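Local coordinates for Serine/threonine-protein kinase Tel1 (Chaetomium thermophilum, PDB 6SKY) that probably phosphorylates serine and threonine residues that precede glutamine in its substrates, using ATP, to start checkpoint signalling when DNA is damaged, at residues D1964-R1968 and G1969-Q1973; K2416-I2419 and N2420-P2423; Q1813-A1816 and K1817-S1821. All coordinates share one frame; numbering follows the deposited sequence.

Interaction 1: residues D1964-R1968 and G1969-Q1973; sequences DSHLR and GRDLQ
A Schellman motif ends the helix 1953-1968, with Asp1971 N reaching back to His1966 O (2.9 Å) and Arg1970 N bonding weakly to Leu1967 O. Arg1970 is the C-prime residue and takes positive phi (52°). Gly1969, which has no side chain, is the first residue to leave helical geometry; its N still bonds weakly to Ser1965 O. From the turn the Arg1970 chain, bent at chi2, folds back until NH1 donates to Arg1968 O at 3.2 Å, the oxygen lying near the guanidinium plane; that NH1 also bonds Glu2022 O of the second subunit. An arginine suits this place because it can bind carbonyls of both chains.

The His1966 ring runs beside the Asp1971 side chain, CD2 lying 3.5 Å from OD2, with ring and carboxylate planes 60° apart. Over one ring face sits Gln1973 CB, a CH-pi contact 4.0 Å from the centroid. Asp1971 OD1 accepts from Gln1973 N (3.0 Å), met from above the carboxylate plane, and so caps the start of the next helix. His1966 ND1 is bonded to Asp1977, joining helix 1953-1968 to helix 1974-1988, while Leu1967 and Arg1968 pack on Leu2021 and Ala2187 of the second subunit.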
ATOM      1  N   ASP A1964      -2.767 -15.403  20.633  1.00 31.68           N
ATOM      2  CA  ASP A1964      -3.036 -16.802  20.321  1.00 31.68           C
ATOM      3  C   ASP A1964      -1.940 -17.698  20.861  1.00 31.68           C
ATOM      4  O   ASP A1964      -2.211 -18.733  21.473  1.00 31.68           O
ATOM      5  CB  ASP A1964      -3.155 -16.999  18.818  1.00 31.68           C
ATOM      6  CG  ASP A1964      -4.263 -16.201  18.214  1.00 31.68           C
ATOM      7  OD1 ASP A1964      -5.040 -15.587  18.972  1.00 31.68           O
ATOM      8  OD2 ASP A1964      -4.354 -16.183  16.968  1.00 31.68           O
ATOM      9  N   SER A1965      -0.685 -17.330  20.621  1.00 32.00           N
ATOM     10  CA  SER A1965       0.407 -18.182  21.060  1.00 32.00           C
ATOM     11  C   SER A1965       0.451 -18.313  22.572  1.00 32.00           C
ATOM     12  O   SER A1965       0.950 -19.315  23.091  1.00 32.00           O
ATOM     13  CB  SER A1965       1.725 -17.639  20.537  1.00 32.00           C
ATOM     14  OG  SER A1965       2.797 -18.255  21.201  1.00 32.00           O
ATOM     15  N   HIS A1966      -0.052 -17.317  23.298  1.00 37.32           N
ATOM     16  CA  HIS A1966      -0.056 -17.387  24.753  1.00 37.32           C
ATOM     17  C   HIS A1966      -1.276 -18.091  25.313  1.00 37.32           C
ATOM     18  O   HIS A1966      -1.184 -18.706  26.374  1.00 37.32           O
ATOM     19  CB  HIS A1966       0.042 -15.988  25.353  1.00 37.32           C
ATOM     20  CG  HIS A1966       1.425 -15.430  25.342  1.00 37.32           C
ATOM     21  ND1 HIS A1966       1.684 -14.080  25.282  1.00 37.32           N
ATOM     22  CD2 HIS A1966       2.630 -16.042  25.384  1.00 37.32           C
ATOM     23  CE1 HIS A1966       2.988 -13.884  25.283  1.00 37.32           C
ATOM     24  NE2 HIS A1966       3.585 -15.059  25.343  1.00 37.32           N
ATOM     25  N   LEU A1967      -2.419 -18.015  24.637  1.00 31.82           N
ATOM     26  CA  LEU A1967      -3.559 -18.826  25.045  1.00 31.82           C
ATOM     27  C   LEU A1967      -3.301 -20.302  24.794  1.00 31.82           C
ATOM     28  O   LEU A1967      -3.663 -21.147  25.614  1.00 31.82           O
ATOM     29  CB  LEU A1967      -4.815 -18.399  24.300  1.00 31.82           C
ATOM     30  CG  LEU A1967      -5.465 -17.066  24.601  1.00 31.82           C
ATOM     31  CD1 LEU A1967      -6.631 -16.886  23.671  1.00 31.82           C
ATOM     32  CD2 LEU A1967      -5.918 -17.039  26.026  1.00 31.82           C
ATOM     33  N   ARG A1968      -2.690 -20.634  23.660  1.00 31.71           N
ATOM     34  CA  ARG A1968      -2.470 -22.037  23.332  1.00 31.71           C
ATOM     35  C   ARG A1968      -1.471 -22.681  24.279  1.00 31.71           C
ATOM     36  O   ARG A1968      -1.656 -23.824  24.701  1.00 31.71           O
ATOM     37  CB  ARG A1968      -2.002 -22.166  21.891  1.00 31.71           C
ATOM     38  CG  ARG A1968      -1.468 -23.528  21.545  1.00 31.71           C
ATOM     39  CD  ARG A1968      -1.228 -23.661  20.068  1.00 31.71           C
ATOM     40  NE  ARG A1968      -0.276 -22.676  19.579  1.00 31.71           N
ATOM     41  CZ  ARG A1968      -0.605 -21.599  18.875  1.00 31.71           C
ATOM     42  NH1 ARG A1968      -1.871 -21.364  18.568  1.00 31.71           N
ATOM     43  NH2 ARG A1968       0.334 -20.760  18.476  1.00 31.71           N
ATOM     44  N   GLY A1969      -0.413 -21.971  24.624  1.00 36.49           N
ATOM     45  CA  GLY A1969       0.580 -22.495  25.529  1.00 36.49           C
ATOM     46  C   GLY A1969       0.266 -22.327  26.991  1.00 36.49           C
ATOM     47  O   GLY A1969       1.126 -22.602  27.830  1.00 36.49           O
ATOM     48  N   ARG A1970      -0.950 -21.892  27.319  1.00 38.83           N
ATOM     49  CA  ARG A1970      -1.371 -21.660  28.698  1.00 38.83           C
ATOM     50  C   ARG A1970      -0.384 -20.759  29.428  1.00 38.83           C
ATOM     51  O   ARG A1970      -0.063 -20.966  30.597  1.00 38.83           O
ATOM     52  CB  ARG A1970      -1.563 -22.974  29.444  1.00 38.83           C
ATOM     53  CG  ARG A1970      -2.975 -23.497  29.396  1.00 38.83           C
ATOM     54  CD  ARG A1970      -3.279 -24.110  28.065  1.00 38.83           C
ATOM     55  NE  ARG A1970      -4.693 -24.427  27.934  1.00 38.83           N
ATOM     56  CZ  ARG A1970      -5.268 -24.793  26.799  1.00 38.83           C
ATOM     57  NH1 ARG A1970      -4.548 -24.890  25.695  1.00 38.83           N
ATOM     58  NH2 ARG A1970      -6.563 -25.058  26.770  1.00 38.83           N
ATOM     59  N   ASP A1971       0.109 -19.752  28.722  1.00 46.37           N
ATOM     60  CA  ASP A1971       1.025 -18.796  29.311  1.00 46.37           C
ATOM     61  C   ASP A1971       0.249 -17.757  30.106  1.00 46.37           C
ATOM     62  O   ASP A1971      -0.924 -17.485  29.839  1.00 46.37           O
ATOM     63  CB  ASP A1971       1.859 -18.131  28.220  1.00 46.37           C
ATOM     64  CG  ASP A1971       3.098 -17.461  28.757  1.00 46.37           C
ATOM     65  OD1 ASP A1971       3.013 -16.782  29.798  1.00 46.37           O
ATOM     66  OD2 ASP A1971       4.168 -17.609  28.134  1.00 46.37           O
ATOM     67  N   LEU A1972       0.914 -17.183  31.104  1.00 49.99           N
ATOM     68  CA  LEU A1972       0.279 -16.197  31.963  1.00 49.99           C
ATOM     69  C   LEU A1972       0.327 -14.790  31.392  1.00 49.99           C
ATOM     70  O   LEU A1972      -0.353 -13.906  31.919  1.00 49.99           O
ATOM     71  CB  LEU A1972       0.935 -16.205  33.342  1.00 49.99           C
ATOM     72  CG  LEU A1972       0.704 -17.453  34.188  1.00 49.99           C
ATOM     73  CD1 LEU A1972       1.512 -17.360  35.463  1.00 49.99           C
ATOM     74  CD2 LEU A1972      -0.776 -17.620  34.494  1.00 49.99           C
ATOM     75  N   GLN A1973       1.107 -14.558  30.342  1.00 48.14           N
ATOM     76  CA  GLN A1973       1.162 -13.238  29.737  1.00 48.14           C
ATOM     77  C   GLN A1973      -0.069 -12.913  28.913  1.00 48.14           C
ATOM     78  O   GLN A1973      -0.273 -11.741  28.588  1.00 48.14           O
ATOM     79  CB  GLN A1973       2.393 -13.110  28.852  1.00 48.14           C
ATOM     80  CG  GLN A1973       3.687 -13.426  29.546  1.00 48.14           C
ATOM     81  CD  GLN A1973       4.886 -13.002  28.732  1.00 48.14           C
ATOM     82  OE1 GLN A1973       5.067 -11.821  28.448  1.00 48.14           O
ATOM     83  NE2 GLN A1973       5.708 -13.967  28.344  1.00 48.14           N
TER

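Interaction 2: residues K2416-I2419 and N2420-P2423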
ATOM      1  N   LYS A2416      -7.745  38.901 -23.646  1.00 38.85           N
ATOM      2  CA  LYS A2416      -8.281  40.251 -23.721  1.00 38.85           C
ATOM      3  C   LYS A2416      -9.698  40.300 -23.194  1.00 38.85           C
ATOM      4  O   LYS A2416     -10.085  41.252 -22.511  1.00 38.85           O
ATOM      5  CB  LYS A2416      -8.245  40.751 -25.158  1.00 38.85           C
ATOM      6  CG  LYS A2416      -8.985  42.050 -25.344  1.00 38.85           C
ATOM      7  CD  LYS A2416      -9.062  42.442 -26.795  1.00 38.85           C
ATOM      8  CE  LYS A2416      -9.869  43.708 -26.960  1.00 38.85           C
ATOM      9  NZ  LYS A2416      -9.950  44.118 -28.379  1.00 38.85           N
ATOM     10  N   LYS A2417     -10.486  39.271 -23.489  1.00 38.99           N
ATOM     11  CA  LYS A2417     -11.880  39.295 -23.077  1.00 38.99           C
ATOM     12  C   LYS A2417     -12.033  39.115 -21.571  1.00 38.99           C
ATOM     13  O   LYS A2417     -12.900  39.743 -20.959  1.00 38.99           O
ATOM     14  CB  LYS A2417     -12.655  38.226 -23.832  1.00 38.99           C
ATOM     15  CG  LYS A2417     -14.144  38.350 -23.706  1.00 38.99           C
ATOM     16  CD  LYS A2417     -14.832  37.303 -24.540  1.00 38.99           C
ATOM     17  CE  LYS A2417     -16.317  37.282 -24.269  1.00 38.99           C
ATOM     18  NZ  LYS A2417     -16.973  36.183 -25.022  1.00 38.99           N
ATOM     19  N   TRP A2418     -11.210  38.270 -20.947  1.00 36.76           N
ATOM     20  CA  TRP A2418     -11.472  37.894 -19.558  1.00 36.76           C
ATOM     21  C   TRP A2418     -10.466  38.401 -18.530  1.00 36.76           C
ATOM     22  O   TRP A2418     -10.626  38.091 -17.350  1.00 36.76           O
ATOM     23  CB  TRP A2418     -11.567  36.371 -19.433  1.00 36.76           C
ATOM     24  CG  TRP A2418     -12.701  35.809 -20.190  1.00 36.76           C
ATOM     25  CD1 TRP A2418     -12.644  35.143 -21.368  1.00 36.76           C
ATOM     26  CD2 TRP A2418     -14.078  35.892 -19.841  1.00 36.76           C
ATOM     27  NE1 TRP A2418     -13.901  34.790 -21.774  1.00 36.76           N
ATOM     28  CE2 TRP A2418     -14.801  35.244 -20.849  1.00 36.76           C
ATOM     29  CE3 TRP A2418     -14.772  36.452 -18.769  1.00 36.76           C
ATOM     30  CZ2 TRP A2418     -16.178  35.137 -20.819  1.00 36.76           C
ATOM     31  CZ3 TRP A2418     -16.135  36.344 -18.741  1.00 36.76           C
ATOM     32  CH2 TRP A2418     -16.825  35.693 -19.758  1.00 36.76           C
ATOM     33  N   ILE A2419      -9.454  39.177 -18.915  1.00 35.62           N
ATOM     34  CA  ILE A2419      -8.385  39.490 -17.968  1.00 35.62           C
ATOM     35  C   ILE A2419      -8.762  40.570 -16.962  1.00 35.62           C
ATOM     36  O   ILE A2419      -8.202  40.597 -15.863  1.00 35.62           O
ATOM     37  CB  ILE A2419      -7.113  39.901 -18.729  1.00 35.62           C
ATOM     38  CG1 ILE A2419      -5.904  39.979 -17.801  1.00 35.62           C
ATOM     39  CG2 ILE A2419      -7.306  41.231 -19.392  1.00 35.62           C
ATOM     40  CD1 ILE A2419      -5.418  38.667 -17.303  1.00 35.62           C
ATOM     41  N   ASN A2420      -9.703  41.447 -17.279  1.00 40.50           N
ATOM     42  CA  ASN A2420      -9.956  42.593 -16.415  1.00 40.50           C
ATOM     43  C   ASN A2420     -10.813  42.270 -15.204  1.00 40.50           C
ATOM     44  O   ASN A2420     -11.127  43.182 -14.437  1.00 40.50           O
ATOM     45  CB  ASN A2420     -10.615  43.713 -17.210  1.00 40.50           C
ATOM     46  CG  ASN A2420      -9.675  44.340 -18.192  1.00 40.50           C
ATOM     47  OD1 ASN A2420      -8.837  45.156 -17.825  1.00 40.50           O
ATOM     48  ND2 ASN A2420      -9.801  43.961 -19.454  1.00 40.50           N
ATOM     49  N   LYS A2421     -11.192  41.016 -15.005  1.00 38.30           N
ATOM     50  CA  LYS A2421     -12.043  40.643 -13.889  1.00 38.30           C
ATOM     51  C   LYS A2421     -11.285  39.940 -12.784  1.00 38.30           C
ATOM     52  O   LYS A2421     -11.866  39.656 -11.736  1.00 38.30           O
ATOM     53  CB  LYS A2421     -13.186  39.765 -14.381  1.00 38.30           C
ATOM     54  CG  LYS A2421     -14.033  40.466 -15.407  1.00 38.30           C
ATOM     55  CD  LYS A2421     -14.940  39.516 -16.140  1.00 38.30           C
ATOM     56  CE  LYS A2421     -15.587  40.221 -17.309  1.00 38.30           C
ATOM     57  NZ  LYS A2421     -16.588  39.361 -17.981  1.00 38.30           N
ATOM     58  N   VAL A2422     -10.006  39.658 -12.987  1.00 33.61           N
ATOM     59  CA  VAL A2422      -9.179  39.045 -11.959  1.00 33.61           C
ATOM     60  C   VAL A2422      -8.639  40.149 -11.063  1.00 33.61           C
ATOM     61  O   VAL A2422      -8.176  41.178 -11.570  1.00 33.61           O
ATOM     62  CB  VAL A2422      -8.038  38.228 -12.578  1.00 33.61           C
ATOM     63  CG1 VAL A2422      -7.363  37.396 -11.525  1.00 33.61           C
ATOM     64  CG2 VAL A2422      -8.563  37.359 -13.678  1.00 33.61           C
ATOM     65  N   PRO A2423      -8.695  40.002  -9.745  1.00 33.84           N
ATOM     66  CA  PRO A2423      -7.987  40.941  -8.877  1.00 33.84           C
ATOM     67  C   PRO A2423      -6.494  40.901  -9.158  1.00 33.84           C
ATOM     68  O   PRO A2423      -5.913  39.838  -9.360  1.00 33.84           O
ATOM     69  CB  PRO A2423      -8.304  40.426  -7.472  1.00 33.84           C
ATOM     70  CG  PRO A2423      -9.507  39.606  -7.635  1.00 33.84           C
ATOM     71  CD  PRO A2423      -9.439  38.999  -8.976  1.00 33.84           C
TER
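From Trp2418 to Lys2421 the backbone is still coiled but loose, psi lying near zero at Asn2420 and Lys2421, and it becomes extended at Val2422 (psi 134°), with no clear hydrogen bond between 2416-2419 and 2420-2423. The main side-chain contact is between Trp2418 and Lys2421. The lysine stretches back past the six-membered ring of the indole, its CD 4.0 Å from Trp2418 CE3; NZ approaches the ring obliquely, modelled 3.1 Å from CZ3, a closeness that is doubtful at this resolution. CG of Trp2418 is anti to its carbonyl carbon (chi1 -64°), which sets the indole beside this chain. A long, flexible lysine suits the place, since its methylenes can lie against the ring while the residue stays on the exposed surface. The indole also packs on Leu2382 and Leu2383 of helix 2348-2387. An alanine here would remove the indole and would probably leave the Lys2421 chain free to turn and open a gap against those two leucines.

Ile2419, buried and branched, meets the next residue through CG2, 3.7 Å from Asn2420 ND2. Val2422 turns its CB back toward the helix and brings CG2 to 3.9 Å from Ile2419 O, while its side chain also packs on Leu2385. Asn2420, at the exposed side, touches Arg2455. This is a helix C-terminus within the helical FAT region, where the departing chain touches helix 2348-2387 and helix 2444-2459.

Interaction 3: residues Q1813-A1816 and K1817-S1821; sequences QQSA and KRELS
An inverse gamma turn centred on Gln1814 leads straight into helix 1815-1827, so the chain bends sharply just before it begins to coil. Gln1814 lays its side chain alongside that of Lys1817, both pointing the same way, with OE1 3.7 Å from Lys1817 CD. CG of Gln1814 is anti to its carbonyl carbon (chi1 -69°) and the rest of the chain is extended, which carries the amide out beside the lysine methylenes. Both are long enough to run together, and their nitrogens look further afield: Lys1817 NZ bonds His1865 O, and Gln1814 NE2 bonds Leu1810 O weakly.

Past the bend, the first turn of the helix is held by two backbone bonds, Glu1819 N to Ser1815 O and Leu1820 N to Ala1816 O, each 2.9 Å long and nearly straight at the hydrogen. The aliphatic part of Glu1819 lies against Ser1815 O, and Leu1820 CB lies 3.3 Å from Ala1816 O. The hydroxyl OG of Ser1815 has Arg1818 NH2 and Glu1819 OE2 as loose neighbours, each 3.9 Å away. Arg1818 NH2 and Glu1819 OE2 form a long salt bridge, and Arg1818 NH1 has a second weak, long ion pair with Glu1822.

Small, buried Ala1816 lets the helix sit close against Val1805 of helix 1793-1808, whereas Leu1820 supplies a larger apolar group to Phe1752 and Leu1867. Gln1809 OE1 accepts from Ala1816 N, satisfying an amide at the start of the helix. It is a turn-to-helix N-terminus joining helix 1793-1808 to helix 1815-1827 in a chain described as an alpha solenoid.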
ATOM      1  N   GLN A1813      38.642  27.169  52.236  1.00 63.04           N
ATOM      2  CA  GLN A1813      38.443  25.731  52.335  1.00 63.04           C
ATOM      3  C   GLN A1813      37.007  25.397  51.956  1.00 63.04           C
ATOM      4  O   GLN A1813      36.062  25.855  52.606  1.00 63.04           O
ATOM      5  CB  GLN A1813      38.763  25.247  53.747  1.00 63.04           C
ATOM      6  CG  GLN A1813      38.757  23.741  53.897  1.00 63.04           C
ATOM      7  CD  GLN A1813      37.655  23.250  54.811  1.00 63.04           C
ATOM      8  OE1 GLN A1813      37.211  23.970  55.702  1.00 63.04           O
ATOM      9  NE2 GLN A1813      37.205  22.022  54.592  1.00 63.04           N
ATOM     10  N   GLN A1814      36.840  24.600  50.906  1.00 57.37           N
ATOM     11  CA  GLN A1814      35.526  24.347  50.322  1.00 57.37           C
ATOM     12  C   GLN A1814      34.838  23.242  51.108  1.00 57.37           C
ATOM     13  O   GLN A1814      34.929  22.062  50.776  1.00 57.37           O
ATOM     14  CB  GLN A1814      35.662  23.997  48.850  1.00 57.37           C
ATOM     15  CG  GLN A1814      36.112  25.167  48.021  1.00 57.37           C
ATOM     16  CD  GLN A1814      36.213  24.838  46.564  1.00 57.37           C
ATOM     17  OE1 GLN A1814      36.476  23.700  46.193  1.00 57.37           O
ATOM     18  NE2 GLN A1814      36.003  25.834  45.721  1.00 57.37           N
ATOM     19  N   SER A1815      34.113  23.641  52.149  1.00 55.40           N
ATOM     20  CA  SER A1815      33.474  22.695  53.051  1.00 55.40           C
ATOM     21  C   SER A1815      32.078  22.304  52.586  1.00 55.40           C
ATOM     22  O   SER A1815      31.747  21.114  52.545  1.00 55.40           O
ATOM     23  CB  SER A1815      33.409  23.292  54.456  1.00 55.40           C
ATOM     24  OG  SER A1815      32.826  22.381  55.367  1.00 55.40           O
ATOM     25  N   ALA A1816      31.246  23.293  52.249  1.00 50.19           N
ATOM     26  CA  ALA A1816      29.890  22.997  51.809  1.00 50.19           C
ATOM     27  C   ALA A1816      29.884  22.227  50.503  1.00 50.19           C
ATOM     28  O   ALA A1816      29.028  21.364  50.301  1.00 50.19           O
ATOM     29  CB  ALA A1816      29.085  24.281  51.662  1.00 50.19           C
ATOM     30  N   LYS A1817      30.830  22.513  49.610  1.00 48.32           N
ATOM     31  CA  LYS A1817      30.911  21.750  48.374  1.00 48.32           C
ATOM     32  C   LYS A1817      31.191  20.287  48.663  1.00 48.32           C
ATOM     33  O   LYS A1817      30.523  19.400  48.129  1.00 48.32           O
ATOM     34  CB  LYS A1817      31.987  22.322  47.459  1.00 48.32           C
ATOM     35  CG  LYS A1817      32.217  21.464  46.241  1.00 48.32           C
ATOM     36  CD  LYS A1817      33.337  21.987  45.390  1.00 48.32           C
ATOM     37  CE  LYS A1817      33.555  21.091  44.195  1.00 48.32           C
ATOM     38  NZ  LYS A1817      34.526  21.677  43.240  1.00 48.32           N
ATOM     39  N   ARG A1818      32.172  20.020  49.523  1.00 53.39           N
ATOM     40  CA  ARG A1818      32.514  18.647  49.872  1.00 53.39           C
ATOM     41  C   ARG A1818      31.338  17.932  50.522  1.00 53.39           C
ATOM     42  O   ARG A1818      30.995  16.808  50.143  1.00 53.39           O
ATOM     43  CB  ARG A1818      33.727  18.644  50.794  1.00 53.39           C
ATOM     44  CG  ARG A1818      34.125  17.276  51.283  1.00 53.39           C
ATOM     45  CD  ARG A1818      35.198  17.369  52.348  1.00 53.39           C
ATOM     46  NE  ARG A1818      34.776  18.194  53.473  1.00 53.39           N
ATOM     47  CZ  ARG A1818      33.982  17.770  54.448  1.00 53.39           C
ATOM     48  NH1 ARG A1818      33.517  16.530  54.435  1.00 53.39           N
ATOM     49  NH2 ARG A1818      33.644  18.589  55.435  1.00 53.39           N
ATOM     50  N   GLU A1819      30.689  18.583  51.487  1.00 54.65           N
ATOM     51  CA  GLU A1819      29.590  17.941  52.199  1.00 54.65           C
ATOM     52  C   GLU A1819      28.413  17.656  51.276  1.00 54.65           C
ATOM     53  O   GLU A1819      27.868  16.545  51.268  1.00 54.65           O
ATOM     54  CB  GLU A1819      29.150  18.814  53.369  1.00 54.65           C
ATOM     55  CG  GLU A1819      30.209  19.002  54.428  1.00 54.65           C
ATOM     56  CD  GLU A1819      29.784  19.985  55.501  1.00 54.65           C
ATOM     57  OE1 GLU A1819      29.056  20.946  55.176  1.00 54.65           O
ATOM     58  OE2 GLU A1819      30.175  19.794  56.671  1.00 54.65           O
ATOM     59  N   LEU A1820      28.005  18.650  50.484  1.00 48.24           N
ATOM     60  CA  LEU A1820      26.860  18.475  49.603  1.00 48.24           C
ATOM     61  C   LEU A1820      27.150  17.468  48.504  1.00 48.24           C
ATOM     62  O   LEU A1820      26.286  16.661  48.155  1.00 48.24           O
ATOM     63  CB  LEU A1820      26.456  19.815  49.001  1.00 48.24           C
ATOM     64  CG  LEU A1820      25.648  20.746  49.892  1.00 48.24           C
ATOM     65  CD1 LEU A1820      25.618  22.128  49.304  1.00 48.24           C
ATOM     66  CD2 LEU A1820      24.253  20.213  50.032  1.00 48.24           C
ATOM     67  N   SER A1821      28.362  17.487  47.950  1.00 49.30           N
ATOM     68  CA  SER A1821      28.688  16.558  46.881  1.00 49.30           C
ATOM     69  C   SER A1821      28.866  15.140  47.398  1.00 49.30           C
ATOM     70  O   SER A1821      28.685  14.185  46.638  1.00 49.30           O
ATOM     71  CB  SER A1821      29.943  17.025  46.160  1.00 49.30           C
ATOM     72  OG  SER A1821      30.977  17.272  47.083  1.00 49.30           O
TER

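From the N terminus the chain meets interaction 3 first, where it enters helix 1815-1827 beside helix 1793-1808. Interaction 1 follows at the turn between helices 1953-1968 and 1974-1988, in contact with the second subunit. Interaction 2 comes last, where helix 2409-2418 runs out into a loop that touches helices 2348-2387 and 2444-2459. Each is made within one continuous stretch, so none closes a long loop; they follow in series, without nesting or crossing. Nearest atoms are about 40 Å apart for interactions 1 and 3 and about 61 Å for 1 and 2. Interaction 3 marks a helix start, interaction 2 a helix end, and interaction 1 an end and the next start.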